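PDB 4RS2: predicted acyltransferase with acyl-CoA N-acyltransferase domain from Escherichia coli, which binds coenzyme A, probably transfers acyl groups as a GNAT-family N-acetyltransferase, and on overexpression suppresses gene silencing by small RNAs. Local coordinates for residues A[113-126]-A[156-168]. Sequence-based numbering, arbitrary orientation. Where two conformers were deposited one is given.
Sequences LDSLNEFGYAAVVT and AFQVHRLADDALN
The carbonyl oxygen of Ala-122 accepts the backbone N-H of Leu-162, with Leu-162 N 2.8 Å from Ala-122 O. Beyond this bond, strands 123-126 and 157-161 run antiparallel, their axes at 161°. Val-124 and His-160 exchange two backbone hydrogen bonds, as do Thr-126 and Gln-158; Val-125/Val-159 lies between these, and Ala-123/Arg-161 on the side of Leu-162, as non-hydrogen-bonded pairs.

The two faces of the strand pair are used differently. On the face carrying Val-124 and His-160, the C-terminal end of helix 104-118 packs down: Leu-113 CD2 sits over one face of the imidazole, 3.6 Å from the His-160 ring centroid and 16° off its normal, a CH-pi contact. The ring's rotation is fixed by His-160 ND1, which donates to Arg-161 O at 2.8 Å, almost exactly in the ring plane; Phe-138 meets the same ring edge-to-face. Leu-162 fills the angle between helix and strand. With its CG beside the backbone N (chi1 -61°), it sends CD1 against Leu-116 CB at 3.9 Å, as well as Tyr-121 CB and Val-124 CG2, and CD2 against Leu-113 CG. Val-125, on the other face, meets the Phe-157 ring obliquely, its CB 3.6 Å from Phe-157 CZ, and Val-125 CG1 touches Val-159 CG2.

The helix ends in a Schellman motif, Gly-120 adopting positive phi, and the chain then turns through Tyr-121 into strand 123-126. That strand also pairs in parallel with strand 87-95, where Met-90 O receives the hydroxyl of Thr-126. The helix thus belongs to a right-handed beta-alpha-beta crossover, and strand 157-161 lies antiparallel between strands 123-127 and 139-140, the inserted-strand order characteristic of the GNAT acetyltransferase fold.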
loop_
_atom_site.group_PDB
_atom_site.type_symbol
_atom_site.label_atom_id
_atom_site.label_comp_id
_atom_site.label_asym_id
_atom_site.label_seq_id
_atom_site.Cartn_x
_atom_site.Cartn_y
_atom_site.Cartn_z
ATOM N N LEU A 113 -4.094 5.642 4.716
ATOM C CA LEU A 113 -4.484 6.882 4.086
ATOM C C LEU A 113 -4.756 7.978 5.113
ATOM O O LEU A 113 -4.404 9.142 4.885
ATOM C CB LEU A 113 -5.671 6.671 3.140
ATOM C CG LEU A 113 -5.268 6.298 1.682
ATOM C CD1 LEU A 113 -4.319 5.095 1.582
ATOM C CD2 LEU A 113 -6.476 6.125 0.760
ATOM N N ASP A 114 -5.388 7.619 6.228
ATOM C CA ASP A 114 -5.678 8.603 7.284
ATOM C C ASP A 114 -4.380 9.143 7.900
ATOM O O ASP A 114 -4.260 10.342 8.127
ATOM C CB ASP A 114 -6.535 7.960 8.356
ATOM C CG ASP A 114 -7.077 8.959 9.334
ATOM O OD1 ASP A 114 -7.844 9.841 8.900
ATOM O OD2 ASP A 114 -6.748 8.833 10.521
ATOM N N SER A 115 -3.428 8.251 8.148
ATOM C CA SER A 115 -2.128 8.625 8.698
ATOM C C SER A 115 -1.381 9.538 7.712
ATOM O O SER A 115 -0.778 10.580 8.089
ATOM C CB SER A 115 -1.314 7.370 8.999
ATOM O OG SER A 115 -1.824 6.717 10.160
ATOM N N LEU A 116 -1.415 9.166 6.455
ATOM C CA LEU A 116 -0.710 9.951 5.440
ATOM C C LEU A 116 -1.291 11.369 5.352
ATOM O O LEU A 116 -0.551 12.342 5.250
ATOM C CB LEU A 116 -0.713 9.228 4.109
ATOM C CG LEU A 116 0.133 7.971 4.095
ATOM C CD1 LEU A 116 -0.312 7.110 2.956
ATOM C CD2 LEU A 116 1.627 8.259 4.004
ATOM N N ASN A 117 -2.615 11.470 5.418
ATOM C CA ASN A 117 -3.246 12.776 5.398
ATOM C C ASN A 117 -2.820 13.592 6.590
ATOM O O ASN A 117 -2.511 14.791 6.454
ATOM C CB ASN A 117 -4.762 12.618 5.413
ATOM C CG ASN A 117 -5.491 13.952 5.386
ATOM O OD1 ASN A 117 -5.323 14.737 4.462
ATOM N ND2 ASN A 117 -6.297 14.207 6.403
ATOM N N GLU A 118 -2.849 12.952 7.762
ATOM C CA GLU A 118 -2.437 13.570 9.036
ATOM C C GLU A 118 -1.039 14.144 8.944
ATOM O O GLU A 118 -0.767 15.211 9.499
ATOM C CB GLU A 118 -2.504 12.517 10.159
ATOM C CG GLU A 118 -1.963 12.875 11.533
ATOM C CD GLU A 118 -1.922 11.659 12.448
ATOM O OE1 GLU A 118 -2.237 10.528 11.988
ATOM O OE2 GLU A 118 -1.568 11.807 13.633
ATOM N N PHE A 119 -0.153 13.431 8.254
ATOM C CA PHE A 119 1.231 13.860 8.110
ATOM C C PHE A 119 1.539 14.685 6.860
ATOM O O PHE A 119 2.700 14.886 6.531
ATOM C CB PHE A 119 2.181 12.694 8.361
ATOM C CG PHE A 119 2.099 12.169 9.787
ATOM C CD1 PHE A 119 2.394 13.001 10.864
ATOM C CD2 PHE A 119 1.708 10.863 10.051
ATOM C CE1 PHE A 119 2.311 12.542 12.171
ATOM C CE2 PHE A 119 1.628 10.393 11.352
ATOM C CZ PHE A 119 1.926 11.229 12.413
ATOM N N GLY A 120 0.512 15.190 6.179
ATOM C CA GLY A 120 0.737 16.169 5.111
ATOM C C GLY A 120 0.852 15.686 3.667
ATOM O O GLY A 120 1.153 16.473 2.775
ATOM N N TYR A 121 0.621 14.399 3.423
ATOM C CA TYR A 121 0.666 13.865 2.069
ATOM C C TYR A 121 -0.625 14.218 1.341
ATOM O O TYR A 121 -1.676 14.437 1.965
ATOM C CB TYR A 121 0.905 12.354 2.100
ATOM C CG TYR A 121 2.302 12.075 2.542
ATOM C CD1 TYR A 121 2.642 12.120 3.864
ATOM C CD2 TYR A 121 3.302 11.836 1.608
ATOM C CE1 TYR A 121 3.963 11.915 4.278
ATOM C CE2 TYR A 121 4.611 11.637 1.998
ATOM C CZ TYR A 121 4.933 11.657 3.325
ATOM O OH TYR A 121 6.237 11.449 3.703
ATOM N N ALA A 122 -0.532 14.296 0.018
ATOM C CA ALA A 122 -1.640 14.767 -0.803
ATOM C C ALA A 122 -2.380 13.739 -1.625
ATOM O O ALA A 122 -3.521 13.997 -2.004
ATOM C CB ALA A 122 -1.154 15.869 -1.716
ATOM N N ALA A 123 -1.728 12.628 -1.966
ATOM C CA ALA A 123 -2.336 11.617 -2.804
ATOM C C ALA A 123 -1.594 10.285 -2.697
ATOM O O ALA A 123 -0.402 10.254 -2.407
ATOM C CB ALA A 123 -2.379 12.064 -4.251
ATOM N N VAL A 124 -2.319 9.230 -3.025
ATOM C CA VAL A 124 -1.823 7.881 -2.996
ATOM C C VAL A 124 -2.157 7.200 -4.302
ATOM O O VAL A 124 -3.304 7.247 -4.740
ATOM C CB VAL A 124 -2.449 7.070 -1.851
ATOM C CG1 VAL A 124 -1.836 5.667 -1.857
ATOM C CG2 VAL A 124 -2.178 7.760 -0.525
ATOM N N VAL A 125 -1.162 6.619 -4.946
ATOM C CA VAL A 125 -1.432 5.809 -6.148
ATOM C C VAL A 125 -1.231 4.347 -5.800
ATOM O O VAL A 125 -0.560 4.021 -4.796
ATOM C CB VAL A 125 -0.550 6.197 -7.367
ATOM C CG1 VAL A 125 -0.742 7.652 -7.701
ATOM C CG2 VAL A 125 0.933 5.914 -7.122
ATOM N N THR A 126 -1.798 3.480 -6.619
ATOM C CA THR A 126 -1.576 2.056 -6.462
ATOM C C THR A 126 -1.848 1.365 -7.793
ATOM O O THR A 126 -2.459 1.935 -8.705
ATOM C CB THR A 126 -2.436 1.445 -5.329
ATOM O OG1 THR A 126 -1.892 0.186 -4.922
ATOM C CG2 THR A 126 -3.920 1.252 -5.779
ATOM N N ALA A 156 -5.370 -0.713 -14.460
ATOM C CA ALA A 156 -5.030 -1.082 -13.084
ATOM C C ALA A 156 -4.389 0.053 -12.283
ATOM O O ALA A 156 -4.353 -0.001 -11.059
ATOM C CB ALA A 156 -4.102 -2.286 -13.085
ATOM N N PHE A 157 -3.853 1.070 -12.962
ATOM C CA PHE A 157 -3.206 2.171 -12.237
ATOM C C PHE A 157 -4.256 3.113 -11.710
ATOM O O PHE A 157 -5.129 3.573 -12.463
ATOM C CB PHE A 157 -2.178 2.909 -13.078
ATOM C CG PHE A 157 -1.333 3.865 -12.301
ATOM C CD1 PHE A 157 -0.662 3.450 -11.161
ATOM C CD2 PHE A 157 -1.153 5.177 -12.710
ATOM C CE1 PHE A 157 0.134 4.296 -10.461
ATOM C CE2 PHE A 157 -0.328 6.037 -11.987
ATOM C CZ PHE A 157 0.306 5.590 -10.857
ATOM N N GLN A 158 -4.223 3.334 -10.396
ATOM C CA GLN A 158 -5.280 4.089 -9.709
ATOM C C GLN A 158 -4.750 5.114 -8.719
ATOM O O GLN A 158 -3.594 5.082 -8.315
ATOM C CB GLN A 158 -6.184 3.087 -8.961
ATOM C CG GLN A 158 -6.955 2.138 -9.902
ATOM C CD GLN A 158 -7.488 0.904 -9.221
ATOM O OE1 GLN A 158 -8.520 0.925 -8.576
ATOM N NE2 GLN A 158 -6.765 -0.196 -9.378
ATOM N N VAL A 159 -5.631 6.037 -8.341
ATOM C CA VAL A 159 -5.248 7.130 -7.469
ATOM C C VAL A 159 -6.364 7.453 -6.477
ATOM O O VAL A 159 -7.565 7.311 -6.775
ATOM C CB VAL A 159 -4.899 8.380 -8.301
ATOM C CG1 VAL A 159 -6.117 8.886 -9.059
ATOM C CG2 VAL A 159 -4.276 9.454 -7.430
ATOM N N HIS A 160 -5.942 7.849 -5.282
ATOM C CA HIS A 160 -6.837 8.282 -4.212
ATOM C C HIS A 160 -6.294 9.607 -3.687
ATOM O O HIS A 160 -5.235 9.649 -3.099
ATOM C CB HIS A 160 -6.877 7.255 -3.070
ATOM C CG HIS A 160 -8.035 7.422 -2.124
ATOM N ND1 HIS A 160 -8.344 8.612 -1.500
ATOM C CD2 HIS A 160 -8.954 6.522 -1.682
ATOM C CE1 HIS A 160 -9.426 8.449 -0.745
ATOM N NE2 HIS A 160 -9.797 7.185 -0.819
ATOM N N ARG A 161 -7.035 10.689 -3.886
ATOM C CA ARG A 161 -6.613 11.978 -3.383
ATOM C C ARG A 161 -6.768 11.984 -1.875
ATOM O O ARG A 161 -7.658 11.315 -1.341
ATOM C CB ARG A 161 -7.508 13.072 -3.963
ATOM C CG ARG A 161 -8.921 13.121 -3.417
ATOM C CD ARG A 161 -9.749 14.059 -4.270
ATOM N NE ARG A 161 -10.090 13.412 -5.531
ATOM C CZ ARG A 161 -10.874 13.943 -6.472
ATOM N NH1 ARG A 161 -11.351 15.200 -6.334
ATOM N NH2 ARG A 161 -11.151 13.230 -7.579
ATOM N N LEU A 162 -5.944 12.768 -1.196
ATOM C CA LEU A 162 -6.084 12.963 0.245
ATOM C C LEU A 162 -6.656 14.342 0.587
ATOM O O LEU A 162 -6.953 14.609 1.749
ATOM C CB LEU A 162 -4.766 12.742 0.946
ATOM C CG LEU A 162 -4.218 11.316 0.760
ATOM C CD1 LEU A 162 -2.906 11.137 1.519
ATOM C CD2 LEU A 162 -5.248 10.307 1.259
ATOM N N ALA A 163 -6.773 15.208 -0.409
ATOM C CA ALA A 163 -7.365 16.539 -0.273
ATOM C C ALA A 163 -8.216 16.657 -1.517
ATOM O O ALA A 163 -7.876 16.066 -2.548
ATOM C CB ALA A 163 -6.298 17.615 -0.235
ATOM N N ASP A 164 -9.293 17.432 -1.466
ATOM C CA ASP A 164 -10.213 17.410 -2.571
ATOM C C ASP A 164 -9.652 17.914 -3.895
ATOM O O ASP A 164 -10.031 17.436 -4.980
ATOM C CB ASP A 164 -11.511 18.125 -2.259
ATOM C CG ASP A 164 -12.680 17.440 -2.932
ATOM O OD1 ASP A 164 -12.845 16.217 -2.683
ATOM O OD2 ASP A 164 -13.408 18.093 -3.722
ATOM N N ASP A 165 -8.728 18.849 -3.809
ATOM C CA ASP A 165 -8.159 19.451 -4.998
ATOM C C ASP A 165 -6.778 18.927 -5.316
ATOM O O ASP A 165 -6.105 19.500 -6.161
ATOM C CB ASP A 165 -8.088 20.980 -4.840
ATOM C CG ASP A 165 -7.140 21.433 -3.720
ATOM O OD1 ASP A 165 -6.459 20.584 -3.089
ATOM O OD2 ASP A 165 -7.091 22.664 -3.465
ATOM N N ALA A 166 -6.356 17.842 -4.677
ATOM C CA ALA A 166 -4.985 17.355 -4.831
ATOM C C ALA A 166 -4.561 16.954 -6.234
ATOM O O ALA A 166 -3.385 17.049 -6.570
ATOM C CB ALA A 166 -4.733 16.197 -3.887
ATOM N N LEU A 167 -5.507 16.478 -7.033
ATOM C CA LEU A 167 -5.214 16.018 -8.371
ATOM C C LEU A 167 -5.346 17.111 -9.434
ATOM O O LEU A 167 -4.822 16.946 -10.527
ATOM C CB LEU A 167 -6.142 14.861 -8.729
ATOM C CG LEU A 167 -6.213 13.765 -7.632
ATOM C CD1 LEU A 167 -7.069 12.615 -8.137
ATOM C CD2 LEU A 167 -4.856 13.241 -7.206
ATOM N N ASN A 168 -5.988 18.235 -9.106
ATOM C CA ASN A 168 -6.244 19.285 -10.107
ATOM C C ASN A 168 -4.970 19.923 -10.602
ATOM O O ASN A 168 -4.188 20.451 -9.815
ATOM C CB ASN A 168 -7.229 20.321 -9.568
ATOM C CG ASN A 168 -8.596 19.713 -9.263
ATOM O OD1 ASN A 168 -9.010 18.757 -9.917
ATOM N ND2 ASN A 168 -9.303 20.268 -8.288
#